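Local coordinates for protein glycoside Hydrolase (Bacteroides uniformis, PDB 5T99) that probably hydrolyses beta-linked galactose from agarose-derived sugars, as a family 2 glycoside hydrolase that binds the inhibitor galacto-isofagomine, at residues S605-W619 with P628-L642. Residues are numbered along the deposited sequence; the frame is centred on the assembly and turned at random.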
ATOM      1  N   SER A 605       6.607  12.437  16.457  1.00 21.18           N
ATOM      2  CA  SER A 605       7.256  12.735  17.746  1.00 20.73           C
ATOM      3  C   SER A 605       7.742  11.493  18.490  1.00 20.70           C
ATOM      4  O   SER A 605       8.701  11.571  19.251  1.00 21.55           O
ATOM      5  CB  SER A 605       6.319  13.537  18.663  1.00 20.69           C
ATOM      6  OG  SER A 605       5.333  12.727  19.295  1.00 20.32           O
ATOM      7  N   GLN A 606       7.060  10.368  18.295  1.00 20.27           N
ATOM      8  CA  GLN A 606       7.384   9.105  18.967  1.00 20.29           C
ATOM      9  C   GLN A 606       8.351   8.212  18.176  1.00 20.30           C
ATOM     10  O   GLN A 606       9.070   7.424  18.769  1.00 20.00           O
ATOM     11  CB  GLN A 606       6.075   8.336  19.232  1.00 20.41           C
ATOM     12  CG  GLN A 606       6.184   7.069  20.075  1.00 20.64           C
ATOM     13  CD  GLN A 606       6.636   7.313  21.507  1.00 21.03           C
ATOM     14  OE1 GLN A 606       6.850   8.457  21.935  1.00 21.92           O
ATOM     15  NE2 GLN A 606       6.764   6.230  22.270  1.00 21.09           N
ATOM     16  N   TRP A 607       8.366   8.351  16.850  1.00 20.63           N
ATOM     17  CA  TRP A 607       9.029   7.404  15.946  1.00 20.69           C
ATOM     18  C   TRP A 607      10.241   7.911  15.151  1.00 21.41           C
ATOM     19  O   TRP A 607      10.836   7.125  14.430  1.00 22.02           O
ATOM     20  CB  TRP A 607       7.988   6.874  14.952  1.00 19.78           C
ATOM     21  CG  TRP A 607       7.008   5.895  15.533  1.00 19.22           C
ATOM     22  CD1 TRP A 607       7.043   5.300  16.771  1.00 18.83           C
ATOM     23  CD2 TRP A 607       5.877   5.347  14.862  1.00 18.31           C
ATOM     24  NE1 TRP A 607       5.997   4.434  16.904  1.00 18.33           N
ATOM     25  CE2 TRP A 607       5.270   4.435  15.744  1.00 17.78           C
ATOM     26  CE3 TRP A 607       5.325   5.532  13.588  1.00 18.28           C
ATOM     27  CZ2 TRP A 607       4.133   3.717  15.403  1.00 17.42           C
ATOM     28  CZ3 TRP A 607       4.196   4.805  13.245  1.00 18.09           C
ATOM     29  CH2 TRP A 607       3.613   3.909  14.155  1.00 17.72           C
ATOM     30  N   THR A 608      10.597   9.193  15.257  1.00 22.45           N
ATOM     31  CA  THR A 608      11.756   9.745  14.554  1.00 22.45           C
ATOM     32  C   THR A 608      12.674  10.447  15.532  1.00 23.87           C
ATOM     33  O   THR A 608      12.238  10.880  16.578  1.00 24.27           O
ATOM     34  CB  THR A 608      11.346  10.737  13.448  1.00 22.61           C
ATOM     35  OG1 THR A 608      10.794  11.931  14.020  1.00 22.63           O
ATOM     36  CG2 THR A 608      10.330  10.114  12.513  1.00 22.65           C
ATOM     37  N   ASP A 609      13.950  10.547  15.170  1.00 27.02           N
ATOM     38  CA  ASP A 609      14.989  11.204  15.979  1.00 28.39           C
ATOM     39  C   ASP A 609      15.281  12.654  15.580  1.00 27.60           C
ATOM     40  O   ASP A 609      15.748  13.433  16.401  1.00 26.34           O
ATOM     41  CB  ASP A 609      16.300  10.408  15.884  1.00 30.33           C
ATOM     42  CG  ASP A 609      16.185   9.026  16.498  1.00 33.04           C
ATOM     43  OD1 ASP A 609      15.618   8.905  17.612  1.00 32.89           O
ATOM     44  OD2 ASP A 609      16.666   8.061  15.860  1.00 35.96           O
ATOM     45  N   LYS A 610      15.034  12.997  14.321  1.00 27.84           N
ATOM     46  CA  LYS A 610      15.313  14.327  13.813  1.00 29.30           C
ATOM     47  C   LYS A 610      14.425  15.363  14.548  1.00 27.64           C
ATOM     48  O   LYS A 610      13.195  15.243  14.528  1.00 26.30           O
ATOM     49  CB  LYS A 610      15.089  14.363  12.302  1.00 32.11           C
ATOM     50  CG  LYS A 610      15.604  15.616  11.625  1.00 35.40           C
ATOM     51  CD  LYS A 610      15.316  15.576  10.133  1.00 38.64           C
ATOM     52  CE  LYS A 610      15.756  16.872   9.455  1.00 41.47           C
ATOM     53  NZ  LYS A 610      14.954  18.052   9.903  1.00 42.36           N
ATOM     54  N   PRO A 611      15.046  16.360  15.225  1.00 26.14           N
ATOM     55  CA  PRO A 611      14.265  17.230  16.115  1.00 24.55           C
ATOM     56  C   PRO A 611      13.069  17.881  15.430  1.00 23.25           C
ATOM     57  O   PRO A 611      13.177  18.357  14.312  1.00 23.41           O
ATOM     58  CB  PRO A 611      15.285  18.280  16.555  1.00 25.08           C
ATOM     59  CG  PRO A 611      16.591  17.562  16.491  1.00 25.39           C
ATOM     60  CD  PRO A 611      16.487  16.692  15.277  1.00 25.38           C
ATOM     61  N   MET A 612      11.918  17.840  16.076  1.00 22.04           N
ATOM     62  CA  MET A 612      10.715  18.463  15.524  1.00 21.44           C
ATOM     63  C   MET A 612       9.815  18.973  16.646  1.00 20.82           C
ATOM     64  O   MET A 612      10.009  18.687  17.847  1.00 20.34           O
ATOM     65  CB  MET A 612       9.947  17.507  14.581  1.00 21.03           C
ATOM     66  CG  MET A 612       9.512  16.170  15.200  1.00 21.87           C
ATOM     67  SD  MET A 612       8.146  16.190  16.410  1.00 22.03           S
ATOM     68  CE  MET A 612       6.803  16.810  15.404  1.00 21.33           C
ATOM     69  N   VAL A 613       8.838  19.753  16.227  1.00 20.13           N
ATOM     70  CA  VAL A 613       7.856  20.288  17.127  1.00 20.66           C
ATOM     71  C   VAL A 613       6.657  20.628  16.256  1.00 21.43           C
ATOM     72  O   VAL A 613       6.811  21.024  15.090  1.00 21.24           O
ATOM     73  CB  VAL A 613       8.413  21.504  17.913  1.00 20.38           C
ATOM     74  CG1 VAL A 613       8.643  22.699  16.996  1.00 20.06           C
ATOM     75  CG2 VAL A 613       7.493  21.877  19.063  1.00 20.59           C
ATOM     76  N   HIS A 614       5.471  20.404  16.799  1.00 22.17           N
ATOM     77  CA  HIS A 614       4.234  20.696  16.085  1.00 23.52           C
ATOM     78  C   HIS A 614       3.204  21.169  17.095  1.00 25.03           C
ATOM     79  O   HIS A 614       3.166  20.675  18.228  1.00 26.46           O
ATOM     80  CB  HIS A 614       3.747  19.457  15.329  1.00 22.65           C
ATOM     81  CG  HIS A 614       2.368  19.583  14.761  1.00 21.88           C
ATOM     82  ND1 HIS A 614       2.126  20.079  13.499  1.00 22.12           N
ATOM     83  CD2 HIS A 614       1.161  19.244  15.271  1.00 21.68           C
ATOM     84  CE1 HIS A 614       0.827  20.053  13.259  1.00 21.71           C
ATOM     85  NE2 HIS A 614       0.219  19.547  14.318  1.00 21.75           N
ATOM     86  N   ILE A 615       2.379  22.117  16.665  1.00 26.14           N
ATOM     87  CA  ILE A 615       1.450  22.807  17.541  1.00 27.20           C
ATOM     88  C   ILE A 615       0.042  22.689  16.953  1.00 26.69           C
ATOM     89  O   ILE A 615      -0.139  22.636  15.722  1.00 26.19           O
ATOM     90  CB  ILE A 615       1.881  24.281  17.782  1.00 28.21           C
ATOM     91  CG1 ILE A 615       0.929  24.971  18.756  1.00 29.96           C
ATOM     92  CG2 ILE A 615       1.954  25.066  16.479  1.00 28.59           C
ATOM     93  CD1 ILE A 615       1.478  26.261  19.329  1.00 31.45           C
ATOM     94  N   LEU A 616      -0.931  22.586  17.853  1.00 25.86           N
ATOM     95  CA  LEU A 616      -2.340  22.597  17.495  1.00 26.19           C
ATOM     96  C   LEU A 616      -3.142  23.201  18.663  1.00 25.88           C
ATOM     97  O   LEU A 616      -2.692  23.112  19.812  1.00 25.74           O
ATOM     98  CB  LEU A 616      -2.830  21.190  17.072  1.00 26.43           C
ATOM     99  CG  LEU A 616      -2.764  19.856  17.848  1.00 26.35           C
ATOM    100  CD1 LEU A 616      -1.395  19.546  18.421  1.00 26.52           C
ATOM    101  CD2 LEU A 616      -3.841  19.739  18.911  1.00 26.43           C
ATOM    102  N   PRO A 617      -4.294  23.831  18.405  1.00 25.13           N
ATOM    103  CA  PRO A 617      -4.960  23.923  17.096  1.00 25.91           C
ATOM    104  C   PRO A 617      -4.455  25.101  16.267  1.00 26.27           C
ATOM    105  O   PRO A 617      -3.353  25.572  16.507  1.00 26.69           O
ATOM    106  CB  PRO A 617      -6.434  24.103  17.489  1.00 24.86           C
ATOM    107  CG  PRO A 617      -6.375  24.824  18.775  1.00 24.82           C
ATOM    108  CD  PRO A 617      -5.178  24.273  19.495  1.00 25.13           C
ATOM    109  N   HIS A 618      -5.235  25.529  15.273  1.00 28.24           N
ATOM    110  CA  HIS A 618      -5.079  26.856  14.654  1.00 30.18           C
ATOM    111  C   HIS A 618      -5.323  27.991  15.671  1.00 30.82           C
ATOM    112  O   HIS A 618      -5.743  27.745  16.812  1.00 30.06           O
ATOM    113  CB  HIS A 618      -6.000  27.023  13.414  1.00 30.85           C
ATOM    114  CG  HIS A 618      -7.483  26.972  13.706  1.00 32.71           C
ATOM    115  ND1 HIS A 618      -8.331  26.099  13.059  1.00 33.55           N
ATOM    116  CD2 HIS A 618      -8.266  27.688  14.553  1.00 32.58           C
ATOM    117  CE1 HIS A 618      -9.568  26.275  13.491  1.00 33.79           C
ATOM    118  NE2 HIS A 618      -9.556  27.233  14.402  1.00 33.18           N
ATOM    119  N   TRP A 619      -5.087  29.229  15.238  1.00 31.65           N
ATOM    120  CA  TRP A 619      -5.291  30.403  16.088  1.00 32.72           C
ATOM    121  C   TRP A 619      -6.300  31.421  15.514  1.00 33.34           C
ATOM    122  O   TRP A 619      -6.100  32.627  15.642  1.00 33.78           O
ATOM    123  CB  TRP A 619      -3.927  31.040  16.367  1.00 32.26           C
ATOM    124  CG  TRP A 619      -3.821  31.716  17.687  1.00 32.85           C
ATOM    125  CD1 TRP A 619      -3.485  33.018  17.910  1.00 32.85           C
ATOM    126  CD2 TRP A 619      -4.039  31.131  18.977  1.00 32.90           C
ATOM    127  NE1 TRP A 619      -3.474  33.284  19.256  1.00 32.50           N
ATOM    128  CE2 TRP A 619      -3.807  32.147  19.939  1.00 32.77           C
ATOM    129  CE3 TRP A 619      -4.403  29.848  19.417  1.00 32.76           C
ATOM    130  CZ2 TRP A 619      -3.926  31.922  21.320  1.00 32.63           C
ATOM    131  CZ3 TRP A 619      -4.525  29.620  20.787  1.00 33.17           C
ATOM    132  CH2 TRP A 619      -4.291  30.658  21.725  1.00 34.20           C
ATOM    133  N   PRO A 628      -7.366  24.923  24.525  1.00 30.38           N
ATOM    134  CA  PRO A 628      -6.352  23.939  24.918  1.00 28.98           C
ATOM    135  C   PRO A 628      -5.320  23.834  23.800  1.00 27.12           C
ATOM    136  O   PRO A 628      -5.696  23.606  22.648  1.00 26.73           O
ATOM    137  CB  PRO A 628      -7.145  22.628  25.078  1.00 28.78           C
ATOM    138  CG  PRO A 628      -8.584  22.988  24.955  1.00 28.72           C
ATOM    139  CD  PRO A 628      -8.657  24.280  24.209  1.00 29.03           C
ATOM    140  N   VAL A 629      -4.051  24.051  24.125  1.00 25.59           N
ATOM    141  CA  VAL A 629      -2.992  24.039  23.115  1.00 26.11           C
ATOM    142  C   VAL A 629      -2.081  22.865  23.410  1.00 25.79           C
ATOM    143  O   VAL A 629      -1.529  22.760  24.502  1.00 25.60           O
ATOM    144  CB  VAL A 629      -2.206  25.375  23.071  1.00 25.98           C
ATOM    145  CG1 VAL A 629      -0.923  25.253  22.249  1.00 25.86           C
ATOM    146  CG2 VAL A 629      -3.087  26.471  22.488  1.00 25.88           C
ATOM    147  N   TYR A 630      -1.948  21.987  22.419  1.00 27.07           N
ATOM    148  CA  TYR A 630      -1.151  20.769  22.507  1.00 26.45           C
ATOM    149  C   TYR A 630       0.093  20.926  21.633  1.00 25.43           C
ATOM    150  O   TYR A 630       0.034  21.514  20.543  1.00 23.96           O
ATOM    151  CB  TYR A 630      -1.993  19.579  22.049  1.00 27.16           C
ATOM    152  CG  TYR A 630      -3.046  19.072  23.038  1.00 28.71           C
ATOM    153  CD1 TYR A 630      -3.839  17.969  22.714  1.00 29.45           C
ATOM    154  CD2 TYR A 630      -3.237  19.657  24.302  1.00 29.52           C
ATOM    155  CE1 TYR A 630      -4.802  17.481  23.593  1.00 30.13           C
ATOM    156  CE2 TYR A 630      -4.181  19.162  25.188  1.00 30.35           C
ATOM    157  CZ  TYR A 630      -4.964  18.078  24.827  1.00 30.79           C
ATOM    158  OH  TYR A 630      -5.907  17.601  25.698  1.00 31.03           O
ATOM    159  N   VAL A 631       1.224  20.450  22.141  1.00 24.86           N
ATOM    160  CA  VAL A 631       2.465  20.430  21.375  1.00 25.11           C
ATOM    161  C   VAL A 631       3.017  19.015  21.387  1.00 24.69           C
ATOM    162  O   VAL A 631       3.111  18.390  22.449  1.00 23.22           O
ATOM    163  CB  VAL A 631       3.513  21.421  21.930  1.00 25.57           C
ATOM    164  CG1 VAL A 631       4.898  21.180  21.320  1.00 25.58           C
ATOM    165  CG2 VAL A 631       3.065  22.856  21.676  1.00 25.22           C
ATOM    166  N   TYR A 632       3.370  18.529  20.192  1.00 24.60           N
ATOM    167  CA  TYR A 632       4.033  17.234  20.022  1.00 24.03           C
ATOM    168  C   TYR A 632       5.484  17.468  19.594  1.00 23.85           C
ATOM    169  O   TYR A 632       5.739  18.144  18.602  1.00 25.12           O
ATOM    170  CB  TYR A 632       3.286  16.372  18.989  1.00 23.58           C
ATOM    171  CG  TYR A 632       1.782  16.221  19.221  1.00 23.02           C
ATOM    172  CD1 TYR A 632       1.245  16.150  20.510  1.00 23.11           C
ATOM    173  CD2 TYR A 632       0.899  16.123  18.142  1.00 22.92           C
ATOM    174  CE1 TYR A 632      -0.118  16.012  20.712  1.00 22.75           C
ATOM    175  CE2 TYR A 632      -0.471  15.978  18.340  1.00 22.68           C
ATOM    176  CZ  TYR A 632      -0.969  15.925  19.626  1.00 22.86           C
ATOM    177  OH  TYR A 632      -2.317  15.783  19.831  1.00 23.18           O
ATOM    178  N   THR A 633       6.424  16.934  20.357  1.00 23.43           N
ATOM    179  CA  THR A 633       7.839  17.094  20.070  1.00 23.63           C
ATOM    180  C   THR A 633       8.590  15.851  20.527  1.00 23.87           C
ATOM    181  O   THR A 633       8.134  15.146  21.425  1.00 22.96           O
ATOM    182  CB  THR A 633       8.437  18.331  20.785  1.00 23.74           C
ATOM    183  OG1 THR A 633       9.816  18.507  20.410  1.00 24.21           O
ATOM    184  CG2 THR A 633       8.381  18.182  22.295  1.00 24.20           C
ATOM    185  N   ASN A 634       9.743  15.608  19.902  1.00 24.33           N
ATOM    186  CA  ASN A 634      10.695  14.590  20.363  1.00 24.51           C
ATOM    187  C   ASN A 634      11.823  15.195  21.205  1.00 25.03           C
ATOM    188  O   ASN A 634      12.734  14.483  21.616  1.00 25.54           O
ATOM    189  CB  ASN A 634      11.258  13.762  19.198  1.00 24.46           C
ATOM    190  CG  ASN A 634      11.790  14.611  18.052  1.00 25.71           C
ATOM    191  OD1 ASN A 634      11.795  15.848  18.119  1.00 26.27           O
ATOM    192  ND2 ASN A 634      12.231  13.947  16.983  1.00 25.29           N
ATOM    193  N   CYS A 635      11.749  16.494  21.485  1.00 26.09           N
ATOM    194  CA  CYS A 635      12.748  17.179  22.320  1.00 26.74           C
ATOM    195  C   CYS A 635      12.434  17.094  23.819  1.00 26.48           C
ATOM    196  O   CYS A 635      11.316  16.809  24.228  1.00 26.52           O
ATOM    197  CB  CYS A 635      12.870  18.646  21.900  1.00 27.00           C
ATOM    198  SG  CYS A 635      13.301  18.881  20.165  1.00 28.10           S
ATOM    199  N   TYR A 636      13.449  17.348  24.626  1.00 27.33           N
ATOM    200  CA  TYR A 636      13.335  17.267  26.073  1.00 28.80           C
ATOM    201  C   TYR A 636      12.197  18.141  26.652  1.00 29.96           C
ATOM    202  O   TYR A 636      11.486  17.696  27.564  1.00 30.31           O
ATOM    203  CB  TYR A 636      14.680  17.626  26.695  1.00 29.17           C
ATOM    204  CG  TYR A 636      14.648  17.822  28.179  1.00 30.15           C
ATOM    205  CD1 TYR A 636      14.682  16.730  29.044  1.00 30.50           C
ATOM    206  CD2 TYR A 636      14.595  19.105  28.728  1.00 29.74           C
ATOM    207  CE1 TYR A 636      14.649  16.907  30.420  1.00 31.11           C
ATOM    208  CE2 TYR A 636      14.574  19.292  30.098  1.00 30.20           C
ATOM    209  CZ  TYR A 636      14.594  18.194  30.942  1.00 31.64           C
ATOM    210  OH  TYR A 636      14.562  18.383  32.312  1.00 33.47           O
ATOM    211  N   GLU A 637      12.024  19.354  26.119  1.00 29.73           N
ATOM    212  CA  GLU A 637      10.983  20.297  26.591  1.00 30.70           C
ATOM    213  C   GLU A 637      10.540  21.283  25.507  1.00 29.45           C
ATOM    214  O   GLU A 637      11.172  21.392  24.464  1.00 30.20           O
ATOM    215  CB  GLU A 637      11.483  21.094  27.805  1.00 31.32           C
ATOM    216  CG  GLU A 637      12.517  22.168  27.470  1.00 32.71           C
ATOM    217  CD  GLU A 637      13.178  22.770  28.699  1.00 34.98           C
ATOM    218  OE1 GLU A 637      14.327  23.261  28.578  1.00 37.43           O
ATOM    219  OE2 GLU A 637      12.552  22.757  29.783  1.00 35.56           O
ATOM    220  N   ALA A 638       9.471  22.016  25.780  1.00 28.04           N
ATOM    221  CA  ALA A 638       9.037  23.089  24.900  1.00 28.71           C
ATOM    222  C   ALA A 638       8.431  24.251  25.679  1.00 29.73           C
ATOM    223  O   ALA A 638       7.908  24.067  26.779  1.00 29.61           O
ATOM    224  CB  ALA A 638       8.045  22.572  23.878  1.00 28.92           C
ATOM    225  N   GLU A 639       8.510  25.441  25.080  1.00 30.64           N
ATOM    226  CA  GLU A 639       8.030  26.687  25.679  1.00 30.64           C
ATOM    227  C   GLU A 639       7.125  27.374  24.680  1.00 29.34           C
ATOM    228  O   GLU A 639       7.477  27.492  23.514  1.00 28.38           O
ATOM    229  CB  GLU A 639       9.209  27.604  26.043  1.00 31.64           C
ATOM    230  CG  GLU A 639       8.823  28.836  26.871  1.00 32.14           C
ATOM    231  CD  GLU A 639      10.008  29.556  27.507  1.00 31.20           C
ATOM    232  OE1 GLU A 639      11.164  29.333  27.091  1.00 31.07           O
ATOM    233  OE2 GLU A 639       9.775  30.361  28.430  1.00 31.38           O
ATOM    234  N   LEU A 640       5.960  27.816  25.150  1.00 30.02           N
ATOM    235  CA  LEU A 640       4.943  28.455  24.319  1.00 30.80           C
ATOM    236  C   LEU A 640       4.992  29.978  24.525  1.00 31.58           C
ATOM    237  O   LEU A 640       5.181  30.455  25.651  1.00 30.41           O
ATOM    238  CB  LEU A 640       3.569  27.897  24.703  1.00 31.64           C
ATOM    239  CG  LEU A 640       2.387  28.127  23.764  1.00 33.20           C
ATOM    240  CD1 LEU A 640       2.634  27.486  22.405  1.00 34.03           C
ATOM    241  CD2 LEU A 640       1.102  27.572  24.359  1.00 32.80           C
ATOM    242  N   PHE A 641       4.835  30.730  23.436  1.00 31.80           N
ATOM    243  CA  PHE A 641       4.905  32.193  23.464  1.00 32.83           C
ATOM    244  C   PHE A 641       3.695  32.756  22.741  1.00 33.38           C
ATOM    245  O   PHE A 641       3.482  32.417  21.581  1.00 34.41           O
ATOM    246  CB  PHE A 641       6.187  32.704  22.777  1.00 33.59           C
ATOM    247  CG  PHE A 641       7.467  32.400  23.530  1.00 33.64           C
ATOM    248  CD1 PHE A 641       8.008  33.326  24.424  1.00 33.50           C
ATOM    249  CD2 PHE A 641       8.153  31.198  23.324  1.00 33.31           C
ATOM    250  CE1 PHE A 641       9.195  33.055  25.109  1.00 33.54           C
ATOM    251  CE2 PHE A 641       9.338  30.924  24.006  1.00 33.18           C
ATOM    252  CZ  PHE A 641       9.859  31.852  24.901  1.00 33.30           C
ATOM    253  N   LEU A 642       2.899  33.590  23.421  1.00 33.73           N
ATOM    254  CA  LEU A 642       1.768  34.287  22.787  1.00 34.33           C
ATOM    255  C   LEU A 642       2.106  35.767  22.618  1.00 35.10           C
ATOM    256  O   LEU A 642       2.265  36.479  23.608  1.00 33.05           O
ATOM    257  CB  LEU A 642       0.492  34.133  23.619  1.00 33.97           C
ATOM    258  CG  LEU A 642      -0.763  34.851  23.105  1.00 33.92           C
ATOM    259  CD1 LEU A 642      -1.144  34.399  21.700  1.00 33.60           C
ATOM    260  CD2 LEU A 642      -1.913  34.636  24.077  1.00 34.51           C
TER
HETATM  261  O   HOH W   1       5.011  14.430  21.547  1.00 20.33           O
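Asn634 clamps the turn between helix 598-607 and strand 613-616, an edge strand that forms an antiparallel hairpin with strand 626-633 in a two-sheet beta-sandwich domain. Asn634 ND2 gives one N-H to Lys610 O (2.9 Å, 173° at the hydrogen) and the other to Thr608 O (3.1 Å); both acceptors lie in the amide plane, although ND2 stands well above the plane of each carbonyl. Asn634 OD1 accepts from Met612 N at 2.9 Å, so both ends of the amide are engaged and its rotation is fixed. With an alanine in its place, the Thr608 and Lys610 carbonyls and the Met612 N-H would probably lose these mates and the turn could shift. Next to it Thr633 OG1, turned opposite the backbone N (chi1 -176°), donates to Met612 O at 2.6 Å and accepts from Cys635 N, an ST turn. Paired backbone bonds then join His614 with Tyr632 and Leu616 with Tyr630. A water bridges Ser605 OG and Thr633 N; Ser605 OG also bonds Leu602 O. On the buried face toward the second sheet, Val613 CG2 meets Val631 CG1, and Ile615 CD1 reaches Leu640 CD1 of strand 637-642 at 3.5 Å. Farther along, Leu642 CD1 touches the Trp619 indole, whose NE1 bonds Glu684 O. On the other face, Leu616 CD1 rests over the Tyr632 ring, 4.0 Å from its centroid and displaced toward CE2.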